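Local coordinates for protein HemO (Neisseria meningitidis, PDB 1P3U) that binds heme and probably cleaves its macrocycle oxidatively, as heme oxygenases do, at residues 122-127 against 140-145. Residues are numbered along the deposited sequence; the frame is centred on the assembly and turned at random.
Sequences AFLFKH and RHLAPH. With HEM (protoporphyrin IX containing Fe), chain B.
A backbone carbon, CA of Ala143, lies over one face of the Phe125 ring in a CH-pi contact, 3.9 Å from the ring centroid and 15° off the ring normal, displaced toward the rim at CE1 and CZ; side-chain contacts surround it. With CG anti to the backbone N (chi1 -171°), the ring swings out from the helix and lies along the chain from Leu142 to Pro144. At its base, Phe125 CD1 meets Leu142 CB at 3.8 Å, and Phe125 CB is 3.6 Å from Leu142 O. On the CD2-CE2 side of the ring, Phe125 CE2 touches Pro144 CD at 3.8 Å, the proline standing roughly at a right angle to the phenylalanine. No hydrogen bond joins the two segments; the Leu142 O beside the ring is instead bound by Arg149, whose side chain also packs on Phe125 and Pro144.

One residue earlier on the helix, Leu124 links this packing to the heme. Its CB meets Leu142 CD1 at 4.0 Å, while its CD2 reaches the heme vinyl carbon CAB at 4.0 Å. Phe123 adds CD2 at 3.6 Å from the heme methyl CMB. Of these three consecutive residues, Phe123 meets the heme, Phe125 the loop, and Leu124 both.

Helix 122-129 thus touches the heme with one side and the loop leading to helix 149-161 with another. Helix 39-60 packs on the leucines, with Tyr42 on Leu142 and Phe45 on Leu124, and His141 and Arg140 tie the loop to Asp84 and Asp87 of helix 78-87.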
ATOM      1  N   ALA A 122       0.873 -11.247   0.402  1.00 22.24           N
ATOM      2  CA  ALA A 122       1.313 -12.643   0.407  1.00 21.67           C
ATOM      3  C   ALA A 122       2.039 -13.030  -0.886  1.00 21.71           C
ATOM      4  O   ALA A 122       3.082 -13.680  -0.850  1.00 21.40           O
ATOM      5  CB  ALA A 122       0.119 -13.561   0.623  1.00 21.82           C
ATOM      6  N   PHE A 123       1.484 -12.629  -2.026  1.00 21.40           N
ATOM      7  CA  PHE A 123       2.084 -12.957  -3.319  1.00 21.28           C
ATOM      8  C   PHE A 123       3.482 -12.362  -3.444  1.00 21.02           C
ATOM      9  O   PHE A 123       4.441 -13.061  -3.771  1.00 20.85           O
ATOM     10  CB  PHE A 123       1.200 -12.444  -4.458  1.00 21.53           C
ATOM     11  CG  PHE A 123       1.720 -12.785  -5.830  1.00 21.85           C
ATOM     12  CD1 PHE A 123       1.458 -14.028  -6.401  1.00 22.01           C
ATOM     13  CD2 PHE A 123       2.476 -11.862  -6.549  1.00 21.74           C
ATOM     14  CE1 PHE A 123       1.942 -14.348  -7.674  1.00 22.31           C
ATOM     15  CE2 PHE A 123       2.964 -12.172  -7.823  1.00 22.20           C
ATOM     16  CZ  PHE A 123       2.694 -13.420  -8.385  1.00 22.15           C
ATOM     17  N   LEU A 124       3.602 -11.063  -3.192  1.00 20.58           N
ATOM     18  CA  LEU A 124       4.901 -10.406  -3.274  1.00 20.54           C
ATOM     19  C   LEU A 124       5.915 -11.036  -2.317  1.00 20.66           C
ATOM     20  O   LEU A 124       7.084 -11.197  -2.658  1.00 20.26           O
ATOM     21  CB  LEU A 124       4.762  -8.918  -2.950  1.00 20.28           C
ATOM     22  CG  LEU A 124       3.980  -8.102  -3.976  1.00 20.29           C
ATOM     23  CD1 LEU A 124       3.763  -6.679  -3.449  1.00 20.74           C
ATOM     24  CD2 LEU A 124       4.754  -8.078  -5.284  1.00 20.73           C
ATOM     25  N   PHE A 125       5.460 -11.385  -1.116  1.00 21.19           N
ATOM     26  CA  PHE A 125       6.334 -11.990  -0.116  1.00 22.00           C
ATOM     27  C   PHE A 125       6.868 -13.333  -0.616  1.00 22.23           C
ATOM     28  O   PHE A 125       8.037 -13.658  -0.413  1.00 22.32           O
ATOM     29  CB  PHE A 125       5.565 -12.181   1.199  1.00 22.55           C
ATOM     30  CG  PHE A 125       6.425 -12.602   2.360  1.00 23.17           C
ATOM     31  CD1 PHE A 125       7.541 -11.856   2.722  1.00 23.43           C
ATOM     32  CD2 PHE A 125       6.090 -13.721   3.117  1.00 23.51           C
ATOM     33  CE1 PHE A 125       8.314 -12.218   3.825  1.00 23.63           C
ATOM     34  CE2 PHE A 125       6.855 -14.092   4.222  1.00 23.97           C
ATOM     35  CZ  PHE A 125       7.970 -13.336   4.577  1.00 24.00           C
ATOM     36  N   LYS A 126       6.014 -14.106  -1.279  1.00 22.97           N
ATOM     37  CA  LYS A 126       6.434 -15.404  -1.802  1.00 23.71           C
ATOM     38  C   LYS A 126       7.561 -15.234  -2.813  1.00 23.79           C
ATOM     39  O   LYS A 126       8.557 -15.958  -2.770  1.00 23.60           O
ATOM     40  CB  LYS A 126       5.269 -16.132  -2.477  1.00 25.01           C
ATOM     41  CG  LYS A 126       5.665 -17.490  -3.055  1.00 25.99           C
ATOM     42  CD  LYS A 126       4.563 -18.109  -3.901  1.00 27.54           C
ATOM     43  CE  LYS A 126       5.016 -19.461  -4.459  1.00 28.66           C
ATOM     44  NZ  LYS A 126       4.032 -20.060  -5.403  1.00 29.73           N
ATOM     45  N   HIS A 127       7.417 -14.263  -3.712  1.00 23.55           N
ATOM     46  CA  HIS A 127       8.440 -14.050  -4.724  1.00 23.54           C
ATOM     47  C   HIS A 127       9.693 -13.368  -4.208  1.00 23.80           C
ATOM     48  O   HIS A 127      10.777 -13.545  -4.771  1.00 23.89           O
ATOM     49  CB  HIS A 127       7.847 -13.307  -5.926  1.00 23.39           C
ATOM     50  CG  HIS A 127       6.967 -14.176  -6.766  1.00 23.47           C
ATOM     51  ND1 HIS A 127       5.618 -14.327  -6.528  1.00 23.75           N
ATOM     52  CD2 HIS A 127       7.269 -15.029  -7.773  1.00 22.97           C
ATOM     53  CE1 HIS A 127       5.128 -15.238  -7.350  1.00 23.39           C
ATOM     54  NE2 HIS A 127       6.110 -15.679  -8.115  1.00 23.93           N
ATOM     55  N   ARG A 140      10.924  -7.415   5.106  1.00 24.54           N
ATOM     56  CA  ARG A 140      10.279  -7.241   6.399  1.00 24.48           C
ATOM     57  C   ARG A 140       8.911  -6.592   6.238  1.00 24.15           C
ATOM     58  O   ARG A 140       7.970  -6.927   6.961  1.00 24.08           O
ATOM     59  CB  ARG A 140      11.145  -6.352   7.294  1.00 25.17           C
ATOM     60  CG  ARG A 140      12.578  -6.820   7.472  1.00 26.29           C
ATOM     61  CD  ARG A 140      13.443  -5.654   7.940  1.00 27.08           C
ATOM     62  NE  ARG A 140      14.854  -5.991   8.116  1.00 27.84           N
ATOM     63  CZ  ARG A 140      15.397  -6.435   9.250  1.00 28.31           C
ATOM     64  NH1 ARG A 140      14.651  -6.607  10.339  1.00 28.41           N
ATOM     65  NH2 ARG A 140      16.699  -6.688   9.301  1.00 28.36           N
ATOM     66  N   HIS A 141       8.795  -5.663   5.289  1.00 23.84           N
ATOM     67  CA  HIS A 141       7.529  -4.964   5.087  1.00 23.43           C
ATOM     68  C   HIS A 141       6.462  -5.800   4.397  1.00 23.44           C
ATOM     69  O   HIS A 141       5.306  -5.385   4.322  1.00 23.26           O
ATOM     70  CB  HIS A 141       7.735  -3.662   4.298  1.00 23.44           C
ATOM     71  CG  HIS A 141       7.843  -3.851   2.816  1.00 23.34           C
ATOM     72  ND1 HIS A 141       8.986  -4.320   2.203  1.00 23.11           N
ATOM     73  CD2 HIS A 141       6.954  -3.618   1.820  1.00 23.45           C
ATOM     74  CE1 HIS A 141       8.798  -4.364   0.895  1.00 23.66           C
ATOM     75  NE2 HIS A 141       7.572  -3.944   0.636  1.00 22.99           N
ATOM     76  N   LEU A 142       6.848  -6.972   3.904  1.00 23.39           N
ATOM     77  CA  LEU A 142       5.914  -7.853   3.215  1.00 23.86           C
ATOM     78  C   LEU A 142       5.511  -9.067   4.049  1.00 24.36           C
ATOM     79  O   LEU A 142       4.598  -9.805   3.678  1.00 24.55           O
ATOM     80  CB  LEU A 142       6.520  -8.324   1.886  1.00 23.25           C
ATOM     81  CG  LEU A 142       6.800  -7.238   0.840  1.00 22.86           C
ATOM     82  CD1 LEU A 142       7.570  -7.842  -0.335  1.00 22.50           C
ATOM     83  CD2 LEU A 142       5.491  -6.631   0.369  1.00 22.66           C
ATOM     84  N   ALA A 143       6.182  -9.266   5.178  1.00 25.19           N
ATOM     85  CA  ALA A 143       5.888 -10.400   6.052  1.00 25.87           C
ATOM     86  C   ALA A 143       4.473 -10.301   6.620  1.00 26.55           C
ATOM     87  O   ALA A 143       3.954  -9.203   6.833  1.00 26.55           O
ATOM     88  CB  ALA A 143       6.910 -10.459   7.185  1.00 25.88           C
ATOM     89  N   PRO A 144       3.827 -11.452   6.871  1.00 27.20           N
ATOM     90  CA  PRO A 144       2.466 -11.465   7.415  1.00 27.92           C
ATOM     91  C   PRO A 144       2.405 -10.931   8.841  1.00 28.73           C
ATOM     92  O   PRO A 144       3.356 -11.079   9.609  1.00 28.56           O
ATOM     93  CB  PRO A 144       2.086 -12.941   7.338  1.00 27.96           C
ATOM     94  CG  PRO A 144       3.390 -13.619   7.620  1.00 27.88           C
ATOM     95  CD  PRO A 144       4.353 -12.825   6.752  1.00 27.55           C
ATOM     96  N   HIS A 145       1.288 -10.299   9.186  1.00 29.66           N
ATOM     97  CA  HIS A 145       1.111  -9.770  10.531  1.00 30.90           C
ATOM     98  C   HIS A 145       1.148 -10.982  11.459  1.00 31.46           C
ATOM     99  O   HIS A 145       0.619 -12.037  11.120  1.00 31.58           O
ATOM    100  CB  HIS A 145      -0.238  -9.053  10.644  1.00 31.24           C
ATOM    101  CG  HIS A 145      -0.436  -8.338  11.945  1.00 31.77           C
ATOM    102  ND1 HIS A 145      -0.717  -8.996  13.123  1.00 32.05           N
ATOM    103  CD2 HIS A 145      -0.370  -7.021  12.257  1.00 32.05           C
ATOM    104  CE1 HIS A 145      -0.816  -8.116  14.104  1.00 32.10           C
ATOM    105  NE2 HIS A 145      -0.609  -6.911  13.605  1.00 32.10           N
TER
HETATM  106  CHA HEM B 300      -5.852  -7.203  -1.649  1.00 20.38           C
HETATM  107  CHB HEM B 300      -2.784  -9.098  -4.866  1.00 20.25           C
HETATM  108  CHC HEM B 300      -0.324  -4.905  -4.929  1.00 19.70           C
HETATM  109  CHD HEM B 300      -3.767  -2.851  -2.218  1.00 19.26           C
HETATM  110  C1A HEM B 300      -5.162  -8.096  -2.446  1.00 20.48           C
HETATM  111  C2A HEM B 300      -5.533  -9.521  -2.570  1.00 21.22           C
HETATM  112  C3A HEM B 300      -4.711 -10.018  -3.515  1.00 20.72           C
HETATM  113  C4A HEM B 300      -3.823  -8.942  -3.948  1.00 20.39           C
HETATM  114  CMA HEM B 300      -4.776 -11.439  -4.038  1.00 21.26           C
HETATM  115  CAA HEM B 300      -6.605 -10.254  -1.758  1.00 21.69           C
HETATM  116  CBA HEM B 300      -5.995 -10.967  -0.567  1.00 23.00           C
HETATM  117  CGA HEM B 300      -7.038 -11.619   0.320  1.00 23.80           C
HETATM  118  O1A HEM B 300      -6.651 -12.400   1.217  1.00 24.51           O
HETATM  119  O2A HEM B 300      -8.243 -11.348   0.122  1.00 24.51           O
HETATM  120  C1B HEM B 300      -1.891  -8.068  -5.220  1.00 19.99           C
HETATM  121  C2B HEM B 300      -0.706  -8.275  -6.034  1.00 19.54           C
HETATM  122  C3B HEM B 300       0.022  -7.133  -6.023  1.00 19.70           C
HETATM  123  C4B HEM B 300      -0.736  -6.209  -5.175  1.00 19.75           C
HETATM  124  CMB HEM B 300      -0.358  -9.585  -6.736  1.00 20.20           C
HETATM  125  CAB HEM B 300       1.256  -6.822  -6.629  1.00 19.71           C
HETATM  126  CBB HEM B 300       1.776  -7.381  -7.860  1.00 19.21           C
HETATM  127  C1C HEM B 300      -1.035  -3.990  -4.158  1.00 19.44           C
HETATM  128  C2C HEM B 300      -0.630  -2.607  -3.966  1.00 19.53           C
HETATM  129  C3C HEM B 300      -1.635  -1.995  -3.273  1.00 19.84           C
HETATM  130  C4C HEM B 300      -2.616  -3.045  -2.987  1.00 19.43           C
HETATM  131  CMC HEM B 300       0.732  -2.019  -4.347  1.00 19.82           C
HETATM  132  CAC HEM B 300      -1.779  -0.650  -2.918  1.00 20.12           C
HETATM  133  CBC HEM B 300      -0.766   0.392  -2.868  1.00 20.58           C
HETATM  134  C1D HEM B 300      -4.679  -3.859  -1.867  1.00 19.24           C
HETATM  135  C2D HEM B 300      -5.933  -3.643  -1.148  1.00 19.62           C
HETATM  136  C3D HEM B 300      -6.488  -4.859  -0.960  1.00 19.92           C
HETATM  137  C4D HEM B 300      -5.600  -5.828  -1.588  1.00 20.18           C
HETATM  138  CMD HEM B 300      -6.463  -2.309  -0.642  1.00 18.92           C
HETATM  139  CAD HEM B 300      -7.736  -5.123  -0.129  1.00 20.51           C
HETATM  140  CBD HEM B 300      -8.896  -5.666  -0.933  1.00 21.45           C
HETATM  141  CGD HEM B 300     -10.112  -5.910  -0.072  1.00 22.28           C
HETATM  142  O1D HEM B 300     -10.794  -4.924   0.282  1.00 22.13           O
HETATM  143  O2D HEM B 300     -10.373  -7.086   0.259  1.00 22.76           O
HETATM  144  NA  HEM B 300      -4.116  -7.762  -3.278  1.00 20.07           N
HETATM  145  NB  HEM B 300      -1.904  -6.782  -4.689  1.00 19.69           N
HETATM  146  NC  HEM B 300      -2.239  -4.260  -3.558  1.00 19.45           N
HETATM  147  ND  HEM B 300      -4.531  -5.200  -2.195  1.00 19.60           N
HETATM  148 FE   HEM B 300      -3.206  -5.999  -3.428  1.00 19.59          FE